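PDB 3MES: choline kinase from Cryptosporidium parvum, which probably transfers a phosphate group from ATP to choline, and perhaps to ethanolamine, in a magnesium-dependent kinase reaction. Local coordinates for residues Asp125-Ile135 against Ile181-Phe192. Sequence-based numbering, arbitrary orientation.
Sequences DVFRYLSNINI and INSKRADFPSRF
Tyr129 reaches from its helix into the loop 181-192 and takes Pro189 over one face of its ring: CD of the proline sits almost squarely above the centre, 3.3 Å from the centroid, a CH-pi contact. With CG anti to the backbone N (chi1 175°), the ring is carried out toward the loop, and its OH donates a 2.7 Å hydrogen bond to Asp187 OD1, arriving from above the carboxylate plane. Arg185 takes the syn side of the same carboxylate side-on, NE to OD1 at 3.1 Å and NH2 to OD2. OD1 therefore accepts two donors, and the two-pronged grip of Arg185, from the same loop, holds the carboxylate's rotation while the tyrosine comes in from above. Ile133, just past the helical residues, lays CG2 over a face of the same guanidinium, 3.4 Å from Arg185 NH2.

One turn earlier in the helix, Val126 sets CG2 over one face of the Phe192 ring, toward its rim, 4.0 Å from the centroid. Asp125 joins this end through a two-pronged salt bridge: Arg191 NH2 meets OD1 at 2.8 Å and nearly in the guanidinium plane, whereas NE reaches OD2 at a less straight 133°. Both oxygens use their syn lone pairs.

The pattern is a helix flank held by a connecting loop, with a salt bridge at the Asp125 end, a hydrogen bond backed by Arg185 at the tip of Tyr129, and the Pro189 and Phe192 contacts between. In this kinase-like fold the loop links helices 165-179 and 198-214; Phe264 of strand 262-265 touches Val126, Leu130, Ile181 and Phe188, while a salt bridge from Arg128 to Asp142 joins helix 120-132 to edge strand 139-143 of the antiparallel sheet.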
loop_
_atom_site.group_PDB
_atom_site.type_symbol
_atom_site.label_atom_id
_atom_site.label_comp_id
_atom_site.label_asym_id
_atom_site.label_seq_id
_atom_site.Cartn_x
_atom_site.Cartn_y
_atom_site.Cartn_z
ATOM N N ASP B 125 19.008 20.191 4.549
ATOM C CA ASP B 125 18.340 20.861 3.446
ATOM C C ASP B 125 17.405 19.903 2.718
ATOM O O ASP B 125 16.273 20.256 2.389
ATOM C CB ASP B 125 19.376 21.426 2.473
ATOM C CG ASP B 125 18.752 22.265 1.381
ATOM O OD1 ASP B 125 17.672 22.846 1.623
ATOM O OD2 ASP B 125 19.344 22.345 0.283
ATOM N N VAL B 126 17.886 18.687 2.473
ATOM C CA VAL B 126 17.103 17.674 1.776
ATOM C C VAL B 126 15.920 17.201 2.617
ATOM O O VAL B 126 14.806 17.054 2.112
ATOM C CB VAL B 126 17.967 16.456 1.393
ATOM C CG1 VAL B 126 17.084 15.297 0.953
ATOM C CG2 VAL B 126 18.959 16.827 0.303
ATOM N N PHE B 127 16.163 16.963 3.901
ATOM C CA PHE B 127 15.108 16.503 4.794
ATOM C C PHE B 127 13.946 17.492 4.877
ATOM O O PHE B 127 12.781 17.093 4.843
ATOM C CB PHE B 127 15.658 16.222 6.194
ATOM C CG PHE B 127 14.638 15.651 7.139
ATOM C CD1 PHE B 127 14.313 14.305 7.097
ATOM C CD2 PHE B 127 13.999 16.463 8.067
ATOM C CE1 PHE B 127 13.371 13.775 7.965
ATOM C CE2 PHE B 127 13.058 15.939 8.939
ATOM C CZ PHE B 127 12.743 14.592 8.887
ATOM N N ARG B 128 14.261 18.780 4.986
ATOM C CA ARG B 128 13.221 19.802 5.097
ATOM C C ARG B 128 12.299 19.809 3.881
ATOM O O ARG B 128 11.095 20.023 4.008
ATOM C CB ARG B 128 13.830 21.189 5.322
ATOM C CG ARG B 128 14.252 21.442 6.763
ATOM C CD ARG B 128 14.498 22.920 7.023
ATOM N NE ARG B 128 15.816 23.349 6.568
ATOM C CZ ARG B 128 16.809 23.696 7.381
ATOM N NH1 ARG B 128 17.975 24.076 6.879
ATOM N NH2 ARG B 128 16.635 23.667 8.696
ATOM N N TYR B 129 12.869 19.572 2.704
ATOM C CA TYR B 129 12.076 19.493 1.485
ATOM C C TYR B 129 11.151 18.281 1.528
ATOM O O TYR B 129 9.936 18.405 1.370
ATOM C CB TYR B 129 12.982 19.418 0.255
ATOM C CG TYR B 129 12.224 19.219 -1.037
ATOM C CD1 TYR B 129 11.359 20.198 -1.513
ATOM C CD2 TYR B 129 12.371 18.056 -1.782
ATOM C CE1 TYR B 129 10.661 20.022 -2.691
ATOM C CE2 TYR B 129 11.679 17.873 -2.962
ATOM C CZ TYR B 129 10.824 18.859 -3.412
ATOM O OH TYR B 129 10.132 18.683 -4.588
ATOM N N LEU B 130 11.740 17.110 1.743
ATOM C CA LEU B 130 10.980 15.872 1.831
ATOM C C LEU B 130 9.878 15.990 2.877
ATOM O O LEU B 130 8.777 15.462 2.706
ATOM C CB LEU B 130 11.910 14.708 2.164
ATOM C CG LEU B 130 13.000 14.446 1.121
ATOM C CD1 LEU B 130 13.926 13.325 1.573
ATOM C CD2 LEU B 130 12.375 14.127 -0.233
ATOM N N SER B 131 10.186 16.687 3.966
ATOM C CA SER B 131 9.212 16.932 5.015
ATOM C C SER B 131 8.084 17.801 4.473
ATOM O O SER B 131 6.914 17.564 4.765
ATOM C CB SER B 131 9.882 17.615 6.210
ATOM O OG SER B 131 8.993 17.731 7.309
ATOM N N ASN B 132 8.445 18.794 3.666
ATOM C CA ASN B 132 7.478 19.753 3.127
ATOM C C ASN B 132 6.533 19.193 2.064
ATOM O O ASN B 132 5.383 19.621 1.971
ATOM C CB ASN B 132 8.191 21.000 2.596
ATOM C CG ASN B 132 8.352 22.074 3.657
ATOM O OD1 ASN B 132 9.444 22.606 3.863
ATOM N ND2 ASN B 132 7.257 22.396 4.341
ATOM N N ILE B 133 7.012 18.250 1.258
ATOM C CA ILE B 133 6.136 17.588 0.292
ATOM C C ILE B 133 5.526 16.328 0.895
ATOM O O ILE B 133 5.005 15.472 0.182
ATOM C CB ILE B 133 6.849 17.255 -1.037
ATOM C CG1 ILE B 133 7.992 16.264 -0.810
ATOM C CG2 ILE B 133 7.350 18.526 -1.705
ATOM C CD1 ILE B 133 8.718 15.886 -2.078
ATOM N N ASN B 134 5.619 16.220 2.216
ATOM C CA ASN B 134 4.870 15.220 2.972
ATOM C C ASN B 134 5.310 13.770 2.799
ATOM O O ASN B 134 4.544 12.851 3.084
ATOM C CB ASN B 134 3.377 15.359 2.679
ATOM C CG ASN B 134 2.822 16.685 3.154
ATOM O OD1 ASN B 134 1.979 17.295 2.494
ATOM N ND2 ASN B 134 3.307 17.147 4.300
ATOM N N ILE B 135 6.540 13.563 2.343
ATOM C CA ILE B 135 7.091 12.216 2.282
ATOM C C ILE B 135 7.755 11.849 3.608
ATOM O O ILE B 135 7.400 10.850 4.232
ATOM C CB ILE B 135 8.093 12.055 1.127
ATOM C CG1 ILE B 135 7.347 12.023 -0.211
ATOM C CG2 ILE B 135 8.910 10.786 1.317
ATOM C CD1 ILE B 135 8.254 11.950 -1.418
ATOM N N ILE B 181 10.007 12.395 -7.875
ATOM C CA ILE B 181 9.924 13.797 -7.457
ATOM C C ILE B 181 10.865 14.726 -8.227
ATOM O O ILE B 181 10.546 15.896 -8.439
ATOM C CB ILE B 181 10.169 13.969 -5.941
ATOM C CG1 ILE B 181 11.591 13.537 -5.573
ATOM C CG2 ILE B 181 9.125 13.200 -5.141
ATOM C CD1 ILE B 181 11.866 13.540 -4.084
ATOM N N ASN B 182 12.019 14.210 -8.645
ATOM C CA ASN B 182 13.005 15.039 -9.334
ATOM C C ASN B 182 12.662 15.287 -10.801
ATOM O O ASN B 182 13.374 16.011 -11.496
ATOM C CB ASN B 182 14.412 14.444 -9.215
ATOM C CG ASN B 182 14.576 13.164 -10.015
ATOM O OD1 ASN B 182 15.516 13.023 -10.800
ATOM N ND2 ASN B 182 13.657 12.227 -9.823
ATOM N N SER B 183 11.573 14.692 -11.275
ATOM C CA SER B 183 11.173 14.885 -12.667
ATOM C C SER B 183 9.706 15.265 -12.798
ATOM O O SER B 183 9.282 15.768 -13.833
ATOM C CB SER B 183 11.472 13.636 -13.503
ATOM O OG SER B 183 10.617 12.564 -13.148
ATOM N N LYS B 184 8.930 15.031 -11.744
ATOM C CA LYS B 184 7.504 15.330 -11.784
ATOM C C LYS B 184 7.079 16.350 -10.731
ATOM O O LYS B 184 5.918 16.382 -10.323
ATOM C CB LYS B 184 6.683 14.048 -11.642
ATOM C CG LYS B 184 6.875 13.068 -12.788
ATOM C CD LYS B 184 5.987 11.848 -12.626
ATOM C CE LYS B 184 6.066 10.943 -13.846
ATOM N NZ LYS B 184 5.253 9.708 -13.667
ATOM N N ARG B 185 8.016 17.186 -10.295
ATOM C CA ARG B 185 7.697 18.226 -9.318
ATOM C C ARG B 185 8.336 19.563 -9.672
ATOM O O ARG B 185 9.555 19.673 -9.782
ATOM C CB ARG B 185 8.108 17.802 -7.905
ATOM C CG ARG B 185 7.296 16.654 -7.339
ATOM C CD ARG B 185 7.432 16.582 -5.828
ATOM N NE ARG B 185 6.725 17.674 -5.165
ATOM C CZ ARG B 185 5.508 17.563 -4.642
ATOM N NH1 ARG B 185 4.864 16.405 -4.702
ATOM N NH2 ARG B 185 4.935 18.607 -4.057
ATOM N N ALA B 186 7.502 20.580 -9.845
ATOM C CA ALA B 186 7.989 21.910 -10.180
ATOM C C ALA B 186 8.780 22.517 -9.024
ATOM O O ALA B 186 9.676 23.331 -9.238
ATOM C CB ALA B 186 6.830 22.817 -10.577
ATOM N N ASP B 187 8.455 22.105 -7.803
ATOM C CA ASP B 187 9.078 22.679 -6.612
ATOM C C ASP B 187 10.349 21.945 -6.199
ATOM O O ASP B 187 10.903 22.209 -5.132
ATOM C CB ASP B 187 8.090 22.685 -5.445
ATOM C CG ASP B 187 7.648 21.292 -5.055
ATOM O OD1 ASP B 187 8.227 20.319 -5.584
ATOM O OD2 ASP B 187 6.724 21.169 -4.223
ATOM N N PHE B 188 10.812 21.025 -7.037
ATOM C CA PHE B 188 12.023 20.282 -6.717
ATOM C C PHE B 188 13.237 21.208 -6.709
ATOM O O PHE B 188 13.543 21.846 -7.714
ATOM C CB PHE B 188 12.233 19.119 -7.691
ATOM C CG PHE B 188 13.386 18.227 -7.322
ATOM C CD1 PHE B 188 13.283 17.343 -6.258
ATOM C CD2 PHE B 188 14.575 18.275 -8.033
ATOM C CE1 PHE B 188 14.342 16.522 -5.910
ATOM C CE2 PHE B 188 15.639 17.456 -7.691
ATOM C CZ PHE B 188 15.522 16.579 -6.628
ATOM N N PRO B 189 13.928 21.289 -5.564
ATOM C CA PRO B 189 15.086 22.162 -5.423
ATOM C C PRO B 189 16.112 21.941 -6.533
ATOM O O PRO B 189 16.591 20.823 -6.729
ATOM C CB PRO B 189 15.664 21.752 -4.069
ATOM C CG PRO B 189 14.484 21.265 -3.306
ATOM C CD PRO B 189 13.626 20.566 -4.317
ATOM N N SER B 190 16.441 23.011 -7.248
ATOM C CA SER B 190 17.392 22.939 -8.347
ATOM C C SER B 190 18.813 22.792 -7.821
ATOM O O SER B 190 19.696 22.289 -8.517
ATOM C CB SER B 190 17.284 24.191 -9.220
ATOM O OG SER B 190 18.300 24.216 -10.207
ATOM N N ARG B 191 19.018 23.222 -6.579
ATOM C CA ARG B 191 20.344 23.241 -5.973
ATOM C C ARG B 191 20.837 21.855 -5.576
ATOM O O ARG B 191 22.016 21.673 -5.278
ATOM C CB ARG B 191 20.361 24.176 -4.761
ATOM C CG ARG B 191 19.478 23.723 -3.613
ATOM C CD ARG B 191 19.231 24.864 -2.633
ATOM N NE ARG B 191 18.368 24.456 -1.530
ATOM C CZ ARG B 191 17.045 24.369 -1.614
ATOM N NH1 ARG B 191 16.429 24.661 -2.752
ATOM N NH2 ARG B 191 16.337 23.986 -0.560
ATOM N N PHE B 192 19.936 20.878 -5.560
ATOM C CA PHE B 192 20.329 19.503 -5.280
ATOM C C PHE B 192 21.065 18.910 -6.477
ATOM O O PHE B 192 20.622 19.042 -7.619
ATOM C CB PHE B 192 19.117 18.640 -4.927
ATOM C CG PHE B 192 18.437 19.040 -3.649
ATOM C CD1 PHE B 192 19.163 19.567 -2.598
ATOM C CD2 PHE B 192 17.073 18.865 -3.492
ATOM C CE1 PHE B 192 18.541 19.930 -1.422
ATOM C CE2 PHE B 192 16.446 19.224 -2.315
ATOM C CZ PHE B 192 17.179 19.757 -1.281
#